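Local coordinates for capsid protein (Pseudomonas phage PP7, PDB 2QUD) that self-assembles as homodimers into the T=3 icosahedral capsid, binds packaging signals in the viral RNA and represses translation of the replicase late in infection, at residues L19-I22 / R28-F31; I30-V35 / R41-A46. All blocks are in the same frame, centred on the assembly; numbering follows the deposited sequence. Where two conformers were deposited one is given.

Interaction 1 of 2, residues L19-I22 / R28-F31; sequences LTEI and RQIF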
ATOM      1  N   LEU A  19       6.881  -9.046  12.561  0.50 15.51           N
ATOM      2  CA  LEU A  19       7.873  -8.002  12.368  0.50 19.28           C
ATOM      3  C   LEU A  19       8.029  -7.227  13.657  0.50 14.59           C
ATOM      4  O   LEU A  19       7.062  -6.684  14.190  0.50 14.56           O
ATOM      5  CB  LEU A  19       7.482  -7.066  11.242  0.50 20.72           C
ATOM      6  CG  LEU A  19       7.620  -7.672   9.846  0.50 16.62           C
ATOM      7  CD1 LEU A  19       6.267  -8.153   9.342  0.50 27.28           C
ATOM      8  CD2 LEU A  19       8.225  -6.634   8.943  0.50 17.94           C
ATOM      9  N   THR A  20       9.273  -7.148  14.120  1.00 16.06           N
ATOM     10  CA  THR A  20       9.645  -6.570  15.419  1.00 12.66           C
ATOM     11  C   THR A  20      10.304  -5.228  15.254  1.00 17.23           C
ATOM     12  O   THR A  20      11.175  -5.069  14.404  1.00 16.48           O
ATOM     13  CB  THR A  20      10.626  -7.529  16.153  1.00 15.32           C
ATOM     14  OG1 THR A  20       9.982  -8.809  16.304  1.00 17.15           O
ATOM     15  CG2 THR A  20      10.991  -7.006  17.484  1.00 18.20           C
ATOM     16  N   GLU A  21       9.876  -4.294  16.080  1.00 15.15           N
ATOM     17  CA  GLU A  21      10.449  -2.943  16.035  1.00 13.70           C
ATOM     18  C   GLU A  21      11.925  -2.994  16.440  1.00 18.34           C
ATOM     19  O   GLU A  21      12.271  -3.535  17.506  1.00 20.27           O
ATOM     20  CB  GLU A  21       9.693  -1.991  16.938  1.00 16.87           C
ATOM     21  CG  GLU A  21       9.929  -0.511  16.648  1.00 17.99           C
ATOM     22  CD  GLU A  21       9.160   0.379  17.603  1.00 22.16           C
ATOM     23  OE1 GLU A  21       8.326   1.214  17.148  1.00 22.40           O
ATOM     24  OE2 GLU A  21       9.435   0.285  18.812  1.00 23.63           O
ATOM     25  N   ILE A  22      12.782  -2.463  15.560  1.00 15.08           N
ATOM     26  CA  ILE A  22      14.215  -2.340  15.821  1.00 16.87           C
ATOM     27  C   ILE A  22      14.722  -0.885  15.943  1.00 16.79           C
ATOM     28  O   ILE A  22      15.848  -0.657  16.412  1.00 20.70           O
ATOM     29  CB  ILE A  22      15.045  -3.139  14.777  1.00 15.66           C
ATOM     30  CG1 ILE A  22      14.855  -2.633  13.364  1.00 19.49           C
ATOM     31  CG2 ILE A  22      14.607  -4.638  14.823  1.00 17.82           C
ATOM     32  CD1 ILE A  22      15.933  -3.103  12.404  1.00 23.26           C
ATOM     33  N   ARG A  28      11.337   8.077  12.019  1.00 19.24           N
ATOM     34  CA  ARG A  28      10.696   6.868  11.526  1.00 19.91           C
ATOM     35  C   ARG A  28      10.766   5.705  12.485  1.00 18.47           C
ATOM     36  O   ARG A  28      11.584   5.702  13.424  1.00 18.15           O
ATOM     37  CB  ARG A  28      11.326   6.440  10.209  1.00 16.31           C
ATOM     38  CG  ARG A  28      12.759   6.005  10.323  1.00 22.93           C
ATOM     39  CD  ARG A  28      13.479   5.882   8.978  1.00 26.57           C
ATOM     40  NE  ARG A  28      13.412   7.097   8.165  1.00 27.84           N
ATOM     41  CZ  ARG A  28      14.112   8.210   8.408  1.00 30.96           C
ATOM     42  NH1 ARG A  28      14.935   8.327   9.452  1.00 24.43           N
ATOM     43  NH2 ARG A  28      13.984   9.242   7.598  1.00 29.64           N
ATOM     44  N   GLN A  29       9.933   4.698  12.234  1.00 18.26           N
ATOM     45  CA  GLN A  29      10.070   3.400  12.846  1.00 17.29           C
ATOM     46  C   GLN A  29      10.557   2.418  11.806  1.00 17.47           C
ATOM     47  O   GLN A  29      10.234   2.552  10.641  1.00 17.28           O
ATOM     48  CB  GLN A  29       8.737   2.889  13.383  1.00 16.27           C
ATOM     49  CG  GLN A  29       8.138   3.733  14.439  1.00 18.79           C
ATOM     50  CD  GLN A  29       6.678   3.437  14.615  1.00 20.75           C
ATOM     51  OE1 GLN A  29       5.839   4.050  13.948  1.00 22.56           O
ATOM     52  NE2 GLN A  29       6.369   2.441  15.441  1.00 17.63           N
ATOM     53  N   ILE A  30      11.306   1.407  12.244  1.00 18.05           N
ATOM     54  CA  ILE A  30      11.733   0.297  11.394  1.00 15.57           C
ATOM     55  C   ILE A  30      11.390  -0.977  12.134  1.00 16.38           C
ATOM     56  O   ILE A  30      11.710  -1.099  13.343  1.00 16.17           O
ATOM     57  CB  ILE A  30      13.241   0.333  11.037  1.00 16.46           C
ATOM     58  CG1 ILE A  30      13.609   1.669  10.391  1.00 20.66           C
ATOM     59  CG2 ILE A  30      13.572  -0.804  10.082  1.00 20.99           C
ATOM     60  CD1 ILE A  30      15.044   1.721   9.988  1.00 22.42           C
ATOM     61  N   PHE A  31      10.743  -1.884  11.431  1.00 16.24           N
ATOM     62  CA  PHE A  31      10.384  -3.198  11.936  1.00 14.86           C
ATOM     63  C   PHE A  31      11.115  -4.221  11.060  1.00 16.30           C
ATOM     64  O   PHE A  31      11.236  -4.017   9.832  1.00 17.71           O
ATOM     65  CB  PHE A  31       8.882  -3.505  11.852  1.00 17.03           C
ATOM     66  CG  PHE A  31       7.998  -2.633  12.744  1.00 13.03           C
ATOM     67  CD1 PHE A  31       7.763  -1.287  12.384  1.00 16.68           C
ATOM     68  CD2 PHE A  31       7.426  -3.124  13.907  1.00 15.14           C
ATOM     69  CE1 PHE A  31       6.967  -0.488  13.192  1.00 16.95           C
ATOM     70  CE2 PHE A  31       6.644  -2.325  14.707  1.00 17.65           C
ATOM     71  CZ  PHE A  31       6.391  -1.036  14.342  1.00 16.32           C
TER
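In the beta hairpin formed by strands 15-24 and 29-32, Glu21 faces Phe31 as an antiparallel non-hydrogen-bonded pair, their CA atoms 4.1 Å apart. With no backbone hydrogen bond directly between the two, the backbones meet through CA-H...O contacts, the shorter from Phe31 CA to Thr20 O at 3.2 Å. The aliphatic part of Glu21 lies over one face of the Phe31 ring, with CB 4.2 Å from the ring centroid in a CH-pi contact, while Leu19 O lies at the ring edge. Phenylalanine suits this buried place: its ring has methylenes above it, and its CB packs on Leu19 CB. The hairpin belongs to the antiparallel sheet of the coat protein, in which strand 15-24 stands between 7-12 and 29-32. Beyond the ring, Glu21 runs on extended with CG anti to the backbone N (chi1 -162°), which carries its carboxylate to Gln29. There Gln29 NE2 donates to Glu21 OE1 over 2.9 Å in a nearly straight bond (172°) that meets the oxygen almost along its C-O axis. The same NE2 also donates to Leu123 O of the second subunit, so an amide nitrogen, with two hydrogens to give, serves both the hairpin and the dimer. Away from Phe31 and toward the turn, Ile22 N bonds to Ile30 O at 2.8 Å, and Ile22 CG1 packs against Ile30 CG2 on the sheet face that carries Arg43.

Interaction 2 of 2, residues I30-V35 / R41-A46; sequences IFEEKV and RLRLTA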
ATOM      1  N   ILE A  30      11.306   1.407  12.244  1.00 18.05           N
ATOM      2  CA  ILE A  30      11.733   0.297  11.394  1.00 15.57           C
ATOM      3  C   ILE A  30      11.390  -0.977  12.134  1.00 16.38           C
ATOM      4  O   ILE A  30      11.710  -1.099  13.343  1.00 16.17           O
ATOM      5  CB  ILE A  30      13.241   0.333  11.037  1.00 16.46           C
ATOM      6  CG1 ILE A  30      13.609   1.669  10.391  1.00 20.66           C
ATOM      7  CG2 ILE A  30      13.572  -0.804  10.082  1.00 20.99           C
ATOM      8  CD1 ILE A  30      15.044   1.721   9.988  1.00 22.42           C
ATOM      9  N   PHE A  31      10.743  -1.884  11.431  1.00 16.24           N
ATOM     10  CA  PHE A  31      10.384  -3.198  11.936  1.00 14.86           C
ATOM     11  C   PHE A  31      11.115  -4.221  11.060  1.00 16.30           C
ATOM     12  O   PHE A  31      11.236  -4.017   9.832  1.00 17.71           O
ATOM     13  CB  PHE A  31       8.882  -3.505  11.852  1.00 17.03           C
ATOM     14  CG  PHE A  31       7.998  -2.633  12.744  1.00 13.03           C
ATOM     15  CD1 PHE A  31       7.763  -1.287  12.384  1.00 16.68           C
ATOM     16  CD2 PHE A  31       7.426  -3.124  13.907  1.00 15.14           C
ATOM     17  CE1 PHE A  31       6.967  -0.488  13.192  1.00 16.95           C
ATOM     18  CE2 PHE A  31       6.644  -2.325  14.707  1.00 17.65           C
ATOM     19  CZ  PHE A  31       6.391  -1.036  14.342  1.00 16.32           C
ATOM     20  N   GLU A  32      11.596  -5.315  11.649  1.00 15.67           N
ATOM     21  CA  GLU A  32      12.248  -6.355  10.878  1.00 16.63           C
ATOM     22  C   GLU A  32      11.741  -7.728  11.314  1.00 14.61           C
ATOM     23  O   GLU A  32      11.458  -7.922  12.499  1.00 15.41           O
ATOM     24  CB  GLU A  32      13.762  -6.229  11.084  1.00 25.16           C
ATOM     25  CG  GLU A  32      14.587  -7.414  10.817  1.00 31.52           C
ATOM     26  CD  GLU A  32      16.019  -7.140  11.159  1.00 33.42           C
ATOM     27  OE1 GLU A  32      16.502  -7.639  12.222  1.00 26.12           O
ATOM     28  OE2 GLU A  32      16.614  -6.414  10.345  1.00 24.14           O
ATOM     29  N   GLU A  33      11.645  -8.650  10.349  1.00 14.76           N
ATOM     30  CA  GLU A  33      11.325 -10.005  10.674  1.00 16.28           C
ATOM     31  C   GLU A  33      12.591 -10.711  11.184  1.00 17.49           C
ATOM     32  O   GLU A  33      13.502 -10.969  10.411  1.00 17.27           O
ATOM     33  CB  GLU A  33      10.755 -10.764   9.490  1.00 19.61           C
ATOM     34  CG  GLU A  33      10.293 -12.128   9.891  1.00 18.98           C
ATOM     35  CD  GLU A  33       9.829 -12.969   8.756  1.00 23.30           C
ATOM     36  OE1 GLU A  33      10.274 -12.749   7.610  1.00 23.08           O
ATOM     37  OE2 GLU A  33       9.033 -13.883   9.021  1.00 22.10           O
ATOM     38  N   LYS A  34      12.632 -10.998  12.478  1.00 16.42           N
ATOM     39  CA  LYS A  34      13.833 -11.561  13.115  1.00 16.48           C
ATOM     40  C   LYS A  34      13.906 -13.063  12.956  1.00 18.55           C
ATOM     41  O   LYS A  34      13.783 -13.814  13.931  1.00 21.14           O
ATOM     42  CB  LYS A  34      13.917 -11.144  14.576  1.00 18.22           C
ATOM     43  CG  LYS A  34      14.073  -9.671  14.730  1.00 17.64           C
ATOM     44  CD  LYS A  34      14.332  -9.355  16.200  1.00 22.51           C
ATOM     45  CE  LYS A  34      14.692  -7.913  16.422  1.00 27.16           C
ATOM     46  NZ  LYS A  34      15.112  -7.770  17.863  1.00 33.36           N
ATOM     47  N   VAL A  35      14.101 -13.481  11.703  1.00 16.27           N
ATOM     48  CA  VAL A  35      14.212 -14.884  11.303  0.50 18.81           C
ATOM     49  C   VAL A  35      15.374 -14.939  10.299  1.00 20.99           C
ATOM     50  O   VAL A  35      15.523 -14.021   9.477  1.00 20.27           O
ATOM     51  CB  VAL A  35      12.895 -15.365  10.625  0.50 19.22           C
ATOM     52  CG1 VAL A  35      12.989 -16.828  10.166  0.50 18.04           C
ATOM     53  CG2 VAL A  35      11.712 -15.165  11.574  0.50 24.71           C
ATOM     54  N   ARG A  41      16.592  -9.784   5.758  1.00 23.84           N
ATOM     55  CA  ARG A  41      15.368  -9.846   6.566  1.00 17.97           C
ATOM     56  C   ARG A  41      14.358  -8.842   6.008  1.00 17.16           C
ATOM     57  O   ARG A  41      14.714  -7.705   5.668  1.00 19.38           O
ATOM     58  CB  ARG A  41      15.576  -9.559   8.049  1.00 18.77           C
ATOM     59  CG  ARG A  41      16.330 -10.658   8.756  1.00 17.84           C
ATOM     60  CD  ARG A  41      16.655 -10.323  10.176  1.00 17.99           C
ATOM     61  NE  ARG A  41      17.151 -11.502  10.878  1.00 16.60           N
ATOM     62  CZ  ARG A  41      17.394 -11.583  12.182  1.00 18.35           C
ATOM     63  NH1 ARG A  41      17.214 -10.543  12.972  1.00 19.32           N
ATOM     64  NH2 ARG A  41      17.783 -12.745  12.715  1.00 18.09           N
ATOM     65  N   LEU A  42      13.114  -9.301   5.974  1.00 18.24           N
ATOM     66  CA  LEU A  42      11.957  -8.452   5.620  1.00 17.50           C
ATOM     67  C   LEU A  42      11.932  -7.257   6.549  1.00 16.25           C
ATOM     68  O   LEU A  42      12.092  -7.421   7.760  1.00 17.23           O
ATOM     69  CB  LEU A  42      10.672  -9.242   5.772  1.00 20.19           C
ATOM     70  CG  LEU A  42       9.373  -8.542   5.358  1.00 19.91           C
ATOM     71  CD1 LEU A  42       9.375  -8.245   3.835  1.00 21.20           C
ATOM     72  CD2 LEU A  42       8.208  -9.434   5.751  1.00 20.33           C
ATOM     73  N   ARG A  43      11.747  -6.064   5.955  1.00 19.49           N
ATOM     74  CA  ARG A  43      11.777  -4.773   6.625  0.50 19.16           C
ATOM     75  C   ARG A  43      10.510  -3.963   6.329  1.00 17.18           C
ATOM     76  O   ARG A  43      10.088  -3.925   5.182  1.00 18.33           O
ATOM     77  CB  ARG A  43      12.956  -3.950   6.096  0.50 22.51           C
ATOM     78  CG  ARG A  43      13.506  -2.910   7.068  0.50 24.73           C
ATOM     79  CD  ARG A  43      14.733  -3.453   7.810  0.50 56.13           C
ATOM     80  NE  ARG A  43      15.745  -2.426   8.059  0.50 47.31           N
ATOM     81  CZ  ARG A  43      16.995  -2.659   8.468  0.50 46.76           C
ATOM     82  NH1 ARG A  43      17.818  -1.633   8.656  0.50 69.45           N
ATOM     83  NH2 ARG A  43      17.440  -3.895   8.702  0.50 60.25           N
ATOM     84  N   LEU A  44       9.985  -3.290   7.348  1.00 18.69           N
ATOM     85  CA  LEU A  44       8.892  -2.331   7.195  1.00 17.30           C
ATOM     86  C   LEU A  44       9.323  -1.046   7.869  1.00 16.74           C
ATOM     87  O   LEU A  44       9.632  -1.036   9.052  1.00 16.52           O
ATOM     88  CB  LEU A  44       7.609  -2.838   7.866  1.00 15.58           C
ATOM     89  CG  LEU A  44       6.395  -1.869   7.838  1.00 16.64           C
ATOM     90  CD1 LEU A  44       5.964  -1.528   6.379  1.00 19.32           C
ATOM     91  CD2 LEU A  44       5.226  -2.428   8.643  1.00 21.05           C
ATOM     92  N   THR A  45       9.346   0.044   7.100  1.00 18.19           N
ATOM     93  CA  THR A  45       9.660   1.347   7.630  1.00 15.14           C
ATOM     94  C   THR A  45       8.370   2.150   7.630  1.00 14.58           C
ATOM     95  O   THR A  45       7.624   2.126   6.639  1.00 17.96           O
ATOM     96  CB  THR A  45      10.742   2.004   6.753  1.00 18.48           C
ATOM     97  OG1 THR A  45      11.893   1.155   6.713  1.00 19.11           O
ATOM     98  CG2 THR A  45      11.114   3.418   7.281  1.00 19.06           C
ATOM     99  N   ALA A  46       8.143   2.902   8.706  1.00 16.83           N
ATOM    100  CA  ALA A  46       6.913   3.663   8.877  1.00 18.65           C
ATOM    101  C   ALA A  46       7.186   5.075   9.419  1.00 14.49           C
ATOM    102  O   ALA A  46       8.018   5.266  10.290  1.00 17.83           O
ATOM    103  CB  ALA A  46       5.954   2.908   9.776  1.00 20.28           C
TER
HETATM  104  O   HOH W   1      12.547 -12.102   6.411  1.00 20.59           O
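Glu32 faces two arginines of the opposing segment, one with each carboxylate oxygen. Arg41 NH1 donates to Glu32 OE1 at 3.1 Å and 165°; the oxygen is in the guanidinium plane, yet the donor reaches it from above the carboxylate plane, the two planes standing 83° apart. In the conformer given, Arg43 NH2 reaches Glu32 OE2, also at 3.1 Å, but the bond is bent to 120° and weak. A glutamate suits this buried position because two oxygens can face two cations, the firmer partner being Arg41; the nearby positive charge would probably stabilise its ionised form.

Extended from CG to NE, the Arg41 chain runs alongside the backbone of 33-35, its CD 3.2 Å from Glu33 O. One guanidinium face is covered by Lys34 CA and Val35 N, beside the inverse gamma turn centred on Lys34; NE bonds weakly to Val35 O, while NH2 donates to Gly36 O. In the same conformer Arg43, an RNA-binding residue, bends at chi2 and chi3 across Ile30, whose CG2 comes to 3.4 Å from Arg43 NE.

The backbone ladder pairs Glu32 with Arg43 as non-hydrogen-bonded partners on one face, and Phe31 with Leu44 on the other as a hydrogen-bonded pair, 2.8 Å from Phe31 N to Leu44 O and 2.9 Å from Leu44 N to Phe31 O. Farther along, Glu33 N bonds to Leu42 O, and a water joins Glu33 OE1 to Leu42 N; Glu33 OE2 is salt-bridged to Arg17. Strand 29-32 is flanked by 15-24 and 43-50, and 43-50 by 56-68, while Leu42 packs on Leu103, from helix 94-109 of the second subunit.

Interactions 1 and 2 are consecutive hairpins sharing strand 29-32, and their centres lie about 6 Å apart. Ile30 and Phe31 take part in both: the Ile30 carbonyl turns to 15-24 and the polar backbone atoms of Phe31 to 43-50, so neighbouring residues serve opposite edges of the shared strand. The ladders also join where Glu32 N lies 2.8 Å from Thr20 O and Gln29 N lies 2.8 Å from Ala46 O, both probable hydrogen bonds. The face bearing Ile30 also carries Arg43, whose side chain is about 4 Å from that of Asp64, another RNA-binding residue. The face bearing Phe31 and Leu44 instead meets the C-terminal residues of the second subunit.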